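Long-range contact in esterase (Rhizomucor miehei CAU432, PDB 4WY8), which hydrolyses carboxylic esters, probably through the serine-histidine-aspartate triad of its alpha/beta-hydrolase fold: residues Gly47-Asn59 and Lys65-Glu77. Numbering follows the deposited sequence.
Sequences GLPDVYLEEKTIN and KIELTITRPLDTE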
loop_
_atom_site.group_PDB
_atom_site.type_symbol
_atom_site.label_atom_id
_atom_site.label_comp_id
_atom_site.label_asym_id
_atom_site.label_seq_id
_atom_site.Cartn_x
_atom_site.Cartn_y
_atom_site.Cartn_z
ATOM N N GLY A 47 -22.585 10.159 3.891
ATOM C CA GLY A 47 -21.260 10.132 4.486
ATOM C C GLY A 47 -20.263 11.042 3.792
ATOM O O GLY A 47 -19.059 10.961 4.029
ATOM N N LEU A 48 -20.766 11.927 2.940
ATOM C CA LEU A 48 -19.911 12.875 2.259
ATOM C C LEU A 48 -19.375 13.912 3.266
ATOM O O LEU A 48 -20.145 14.588 3.928
ATOM C CB LEU A 48 -20.702 13.518 1.125
ATOM C CG LEU A 48 -20.006 14.139 -0.087
ATOM C CD1 LEU A 48 -19.086 13.171 -0.818
ATOM C CD2 LEU A 48 -21.086 14.672 -1.006
ATOM N N PRO A 49 -18.044 14.038 3.373
ATOM C CA PRO A 49 -17.433 14.990 4.304
ATOM C C PRO A 49 -17.787 16.418 3.944
ATOM O O PRO A 49 -18.058 16.707 2.783
ATOM C CB PRO A 49 -15.923 14.755 4.131
ATOM C CG PRO A 49 -15.800 13.444 3.437
ATOM C CD PRO A 49 -17.028 13.317 2.591
ATOM N N ASP A 50 -17.809 17.284 4.945
ATOM C CA ASP A 50 -18.010 18.712 4.767
ATOM C C ASP A 50 -16.709 19.421 4.409
ATOM O O ASP A 50 -15.674 19.212 5.068
ATOM C CB ASP A 50 -18.554 19.309 6.057
ATOM C CG ASP A 50 -19.940 18.826 6.375
ATOM O OD1 ASP A 50 -20.787 18.783 5.452
ATOM O OD2 ASP A 50 -20.159 18.451 7.548
ATOM N N VAL A 51 -16.753 20.273 3.389
ATOM C CA VAL A 51 -15.555 20.994 2.998
ATOM C C VAL A 51 -15.892 22.437 2.736
ATOM O O VAL A 51 -17.024 22.778 2.394
ATOM C CB VAL A 51 -14.873 20.392 1.718
ATOM C CG1 VAL A 51 -14.464 18.910 1.924
ATOM C CG2 VAL A 51 -15.772 20.541 0.494
ATOM N N TYR A 52 -14.892 23.286 2.895
ATOM C CA TYR A 52 -14.955 24.652 2.424
ATOM C C TYR A 52 -14.558 24.649 0.951
ATOM O O TYR A 52 -13.429 24.278 0.632
ATOM C CB TYR A 52 -14.027 25.552 3.257
ATOM C CG TYR A 52 -14.038 26.991 2.808
ATOM C CD1 TYR A 52 -14.803 27.935 3.474
ATOM C CD2 TYR A 52 -13.318 27.399 1.694
ATOM C CE1 TYR A 52 -14.835 29.261 3.049
ATOM C CE2 TYR A 52 -13.350 28.717 1.258
ATOM C CZ TYR A 52 -14.109 29.638 1.937
ATOM O OH TYR A 52 -14.124 30.942 1.495
ATOM N N LEU A 53 -15.451 25.099 0.063
ATOM C CA LEU A 53 -15.166 25.064 -1.370
ATOM C C LEU A 53 -15.123 26.462 -1.975
ATOM O O LEU A 53 -15.940 27.319 -1.652
ATOM C CB LEU A 53 -16.192 24.189 -2.108
ATOM C CG LEU A 53 -15.966 24.047 -3.620
ATOM C CD1 LEU A 53 -16.336 22.655 -4.113
ATOM C CD2 LEU A 53 -16.802 25.055 -4.363
ATOM N N GLU A 54 -14.148 26.674 -2.852
ATOM C CA GLU A 54 -13.949 27.947 -3.534
ATOM C C GLU A 54 -13.742 27.721 -5.018
ATOM O O GLU A 54 -12.942 26.868 -5.411
ATOM C CB GLU A 54 -12.735 28.694 -2.950
ATOM C CG GLU A 54 -12.241 29.866 -3.829
ATOM C CD GLU A 54 -11.033 30.625 -3.246
ATOM O OE1 GLU A 54 -10.637 31.670 -3.831
ATOM O OE2 GLU A 54 -10.446 30.148 -2.243
ATOM N N GLU A 55 -14.426 28.500 -5.849
ATOM C CA GLU A 55 -14.207 28.396 -7.289
ATOM C C GLU A 55 -13.306 29.570 -7.663
ATOM O O GLU A 55 -13.585 30.717 -7.321
ATOM C CB GLU A 55 -15.524 28.405 -8.089
ATOM C CG GLU A 55 -16.470 27.214 -7.814
ATOM C CD GLU A 55 -16.085 25.935 -8.570
ATOM O OE1 GLU A 55 -15.080 25.952 -9.306
ATOM O OE2 GLU A 55 -16.784 24.898 -8.428
ATOM N N LYS A 56 -12.202 29.261 -8.334
ATOM C CA LYS A 56 -11.160 30.238 -8.623
ATOM C C LYS A 56 -10.763 30.231 -10.083
ATOM O O LYS A 56 -10.503 29.180 -10.653
ATOM C CB LYS A 56 -9.924 29.969 -7.753
ATOM C CG LYS A 56 -8.828 31.008 -7.925
ATOM C CD LYS A 56 -8.745 31.986 -6.778
ATOM C CE LYS A 56 -7.790 33.124 -7.151
ATOM N NZ LYS A 56 -7.687 34.158 -6.079
ATOM N N THR A 57 -10.698 31.406 -10.696
ATOM C CA THR A 57 -10.299 31.478 -12.092
ATOM C C THR A 57 -8.919 32.071 -12.203
ATOM O O THR A 57 -8.668 33.152 -11.662
ATOM C CB THR A 57 -11.268 32.335 -12.927
ATOM O OG1 THR A 57 -12.556 31.707 -12.973
ATOM C CG2 THR A 57 -10.735 32.495 -14.337
ATOM N N ILE A 58 -8.005 31.386 -12.881
ATOM C CA ILE A 58 -6.741 32.044 -13.133
ATOM C C ILE A 58 -6.767 32.443 -14.608
ATOM O O ILE A 58 -7.083 31.640 -15.492
ATOM C CB ILE A 58 -5.529 31.164 -12.717
ATOM C CG1 ILE A 58 -5.452 29.844 -13.453
ATOM C CG2 ILE A 58 -5.598 30.870 -11.215
ATOM C CD1 ILE A 58 -4.347 28.943 -12.872
ATOM N N ASN A 59 -6.450 33.716 -14.841
ATOM C CA ASN A 59 -6.475 34.346 -16.164
ATOM C C ASN A 59 -5.109 34.395 -16.832
ATOM O O ASN A 59 -4.203 35.065 -16.330
ATOM C CB ASN A 59 -7.036 35.766 -16.045
ATOM C CG ASN A 59 -8.476 35.786 -15.584
ATOM O OD1 ASN A 59 -9.380 35.394 -16.322
ATOM N ND2 ASN A 59 -8.697 36.214 -14.344
ATOM N N LYS A 65 -8.899 31.428 -19.703
ATOM C CA LYS A 65 -9.072 31.061 -18.306
ATOM C C LYS A 65 -8.838 29.588 -18.008
ATOM O O LYS A 65 -9.126 28.714 -18.824
ATOM C CB LYS A 65 -10.473 31.460 -17.818
ATOM C CG LYS A 65 -10.745 32.966 -17.808
ATOM C CD LYS A 65 -12.229 33.255 -17.551
ATOM C CE LYS A 65 -12.544 34.750 -17.415
ATOM N NZ LYS A 65 -11.740 35.471 -16.372
ATOM N N ILE A 66 -8.232 29.335 -16.854
ATOM C CA ILE A 66 -8.205 28.001 -16.273
ATOM C C ILE A 66 -9.105 28.037 -15.045
ATOM O O ILE A 66 -8.973 28.921 -14.184
ATOM C CB ILE A 66 -6.781 27.554 -15.927
ATOM C CG1 ILE A 66 -5.931 27.566 -17.193
ATOM C CG2 ILE A 66 -6.776 26.150 -15.384
ATOM C CD1 ILE A 66 -4.469 27.452 -16.938
ATOM N N GLU A 67 -10.068 27.123 -15.003
ATOM C CA GLU A 67 -10.939 27.006 -13.841
ATOM C C GLU A 67 -10.418 26.009 -12.812
ATOM O O GLU A 67 -10.215 24.831 -13.114
ATOM C CB GLU A 67 -12.353 26.632 -14.278
ATOM C CG GLU A 67 -12.931 27.560 -15.358
ATOM C CD GLU A 67 -12.941 29.015 -14.906
ATOM O OE1 GLU A 67 -13.281 29.264 -13.725
ATOM O OE2 GLU A 67 -12.620 29.911 -15.722
ATOM N N LEU A 68 -10.227 26.511 -11.596
ATOM C CA LEU A 68 -9.798 25.734 -10.443
ATOM C C LEU A 68 -10.937 25.582 -9.447
ATOM O O LEU A 68 -11.685 26.538 -9.210
ATOM C CB LEU A 68 -8.622 26.416 -9.745
ATOM C CG LEU A 68 -7.451 26.818 -10.644
ATOM C CD1 LEU A 68 -6.383 27.505 -9.800
ATOM C CD2 LEU A 68 -6.868 25.639 -11.397
ATOM N N THR A 69 -11.095 24.379 -8.899
ATOM C CA THR A 69 -11.993 24.144 -7.763
ATOM C C THR A 69 -11.132 23.785 -6.552
ATOM O O THR A 69 -10.438 22.772 -6.555
ATOM C CB THR A 69 -13.020 23.018 -8.076
ATOM O OG1 THR A 69 -13.693 23.326 -9.299
ATOM C CG2 THR A 69 -14.048 22.897 -7.000
ATOM N N ILE A 70 -11.145 24.625 -5.527
ATOM C CA ILE A 70 -10.295 24.417 -4.370
ATOM C C ILE A 70 -11.101 24.004 -3.155
ATOM O O ILE A 70 -11.968 24.755 -2.689
ATOM C CB ILE A 70 -9.511 25.682 -4.034
ATOM C CG1 ILE A 70 -8.829 26.215 -5.295
ATOM C CG2 ILE A 70 -8.515 25.405 -2.903
ATOM C CD1 ILE A 70 -8.192 27.564 -5.114
ATOM N N THR A 71 -10.804 22.828 -2.606
ATOM C CA THR A 71 -11.522 22.384 -1.411
ATOM C C THR A 71 -10.572 22.318 -0.212
ATOM O O THR A 71 -9.411 21.961 -0.369
ATOM C CB THR A 71 -12.206 20.996 -1.643
ATOM O OG1 THR A 71 -11.261 20.095 -2.210
ATOM C CG2 THR A 71 -13.389 21.114 -2.613
ATOM N N ARG A 72 -11.036 22.705 0.975
ATOM C CA ARG A 72 -10.225 22.537 2.185
ATOM C C ARG A 72 -11.084 22.131 3.378
ATOM O O ARG A 72 -12.293 22.321 3.344
ATOM C CB ARG A 72 -9.397 23.812 2.479
ATOM C CG ARG A 72 -9.993 25.101 2.056
ATOM C CD ARG A 72 -8.947 26.239 1.947
ATOM N NE ARG A 72 -8.328 26.561 3.228
ATOM C CZ ARG A 72 -7.053 26.907 3.384
ATOM N NH1 ARG A 72 -6.589 27.189 4.600
ATOM N NH2 ARG A 72 -6.238 26.972 2.331
ATOM N N PRO A 73 -10.462 21.576 4.440
ATOM C CA PRO A 73 -11.294 21.217 5.594
ATOM C C PRO A 73 -11.910 22.474 6.201
ATOM O O PRO A 73 -11.346 23.561 6.022
ATOM C CB PRO A 73 -10.305 20.563 6.575
ATOM C CG PRO A 73 -9.059 20.267 5.777
ATOM C CD PRO A 73 -9.035 21.295 4.680
ATOM N N LEU A 74 -13.070 22.337 6.838
ATOM C CA LEU A 74 -13.675 23.433 7.592
ATOM C C LEU A 74 -12.764 23.804 8.749
ATOM O O LEU A 74 -11.964 22.978 9.200
ATOM C CB LEU A 74 -15.062 23.034 8.108
ATOM C CG LEU A 74 -16.136 22.749 7.057
ATOM C CD1 LEU A 74 -17.414 22.319 7.729
ATOM C CD2 LEU A 74 -16.385 23.997 6.236
ATOM N N ASP A 75 -12.860 25.043 9.219
ATOM C CA ASP A 75 -12.040 25.484 10.354
ATOM C C ASP A 75 -10.524 25.438 10.057
ATOM O O ASP A 75 -9.725 25.000 10.890
ATOM C CB ASP A 75 -12.372 24.631 11.594
ATOM C CG ASP A 75 -13.844 24.750 12.015
ATOM O OD1 ASP A 75 -14.485 25.769 11.677
ATOM O OD2 ASP A 75 -14.366 23.815 12.667
ATOM N N THR A 76 -10.155 25.830 8.839
ATOM C CA THR A 76 -8.754 26.017 8.455
ATOM C C THR A 76 -8.563 27.415 7.856
ATOM O O THR A 76 -7.581 27.667 7.145
ATOM C CB THR A 76 -8.269 24.934 7.438
ATOM O OG1 THR A 76 -9.075 24.979 6.250
ATOM C CG2 THR A 76 -8.369 23.550 8.056
ATOM N N GLU A 77 -9.491 28.325 8.172
ATOM C CA GLU A 77 -9.560 29.657 7.542
ATOM C C GLU A 77 -8.265 30.471 7.601
ATOM O O GLU A 77 -7.900 31.121 6.623
ATOM C CB GLU A 77 -10.705 30.473 8.165
ATOM C CG GLU A 77 -12.088 30.030 7.673
ATOM C CD GLU A 77 -12.816 29.124 8.660
ATOM O OE1 GLU A 77 -14.066 29.052 8.588
ATOM O OE2 GLU A 77 -12.142 28.463 9.481
HETATM O O HOH W 1 -13.962 19.607 6.967
HETATM O O HOH W 2 -13.934 26.687 -11.303
#
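Y52, E54, K56 and I58 pair with R72, I70, L68 and I66 as the hydrogen-bonded couples of an antiparallel beta hairpin of strands 51-59 and 65-73. Each couple exchanges two backbone bonds, such as I70 N to E54 O at 2.9 Å. Where the ladder gives out, a water bridges D50 O and L74 N.

Polar contacts collect on the face of L53, E55, T57 and N59. E67 bends back at chi2, bringing OE1 2.7 Å from T57 OG1, which donates to its syn side close to the carboxylate plane. Two residues along each strand, T69 OG1 donates to E55 OE1 at 3.0 Å, again syn but 31° out of plane. The other oxygen of E55 forms a salt bridge with K97, and N119 also bonds T69 OG1. Short beta-branched threonines suit these places: T57 and T69 each give a hydroxyl to an acid, while T71 OG1 bonds T108 OG1, and CG2 of T71 and of T69 pack on L53 CD1, at 3.6 and 3.7 Å.

The other face is mixed, with an apolar cluster of I58, I66 and L68 at one end and Y52 beside R72 at the other. I58 turns CG1 between its backbone N and carbonyl carbon (chi1 60°), against I66 CB at 3.6 Å, while its CG2 meets L68 CD1 at 3.7 Å. R72 CG lies against Y52 CD2, and the guanidinium, its plane 86° from that of the ring, extends away to T76 O, Q79 O and N152 O.

In this alpha/beta-hydrolase sheet, 51-59 is one of the two edge strands within this chain and 65-73 joins it to strand 114-118, again antiparallel. Helix 130-143 covers I58, I66 and L68, whereas helix 101-111 packs against V51 and T71.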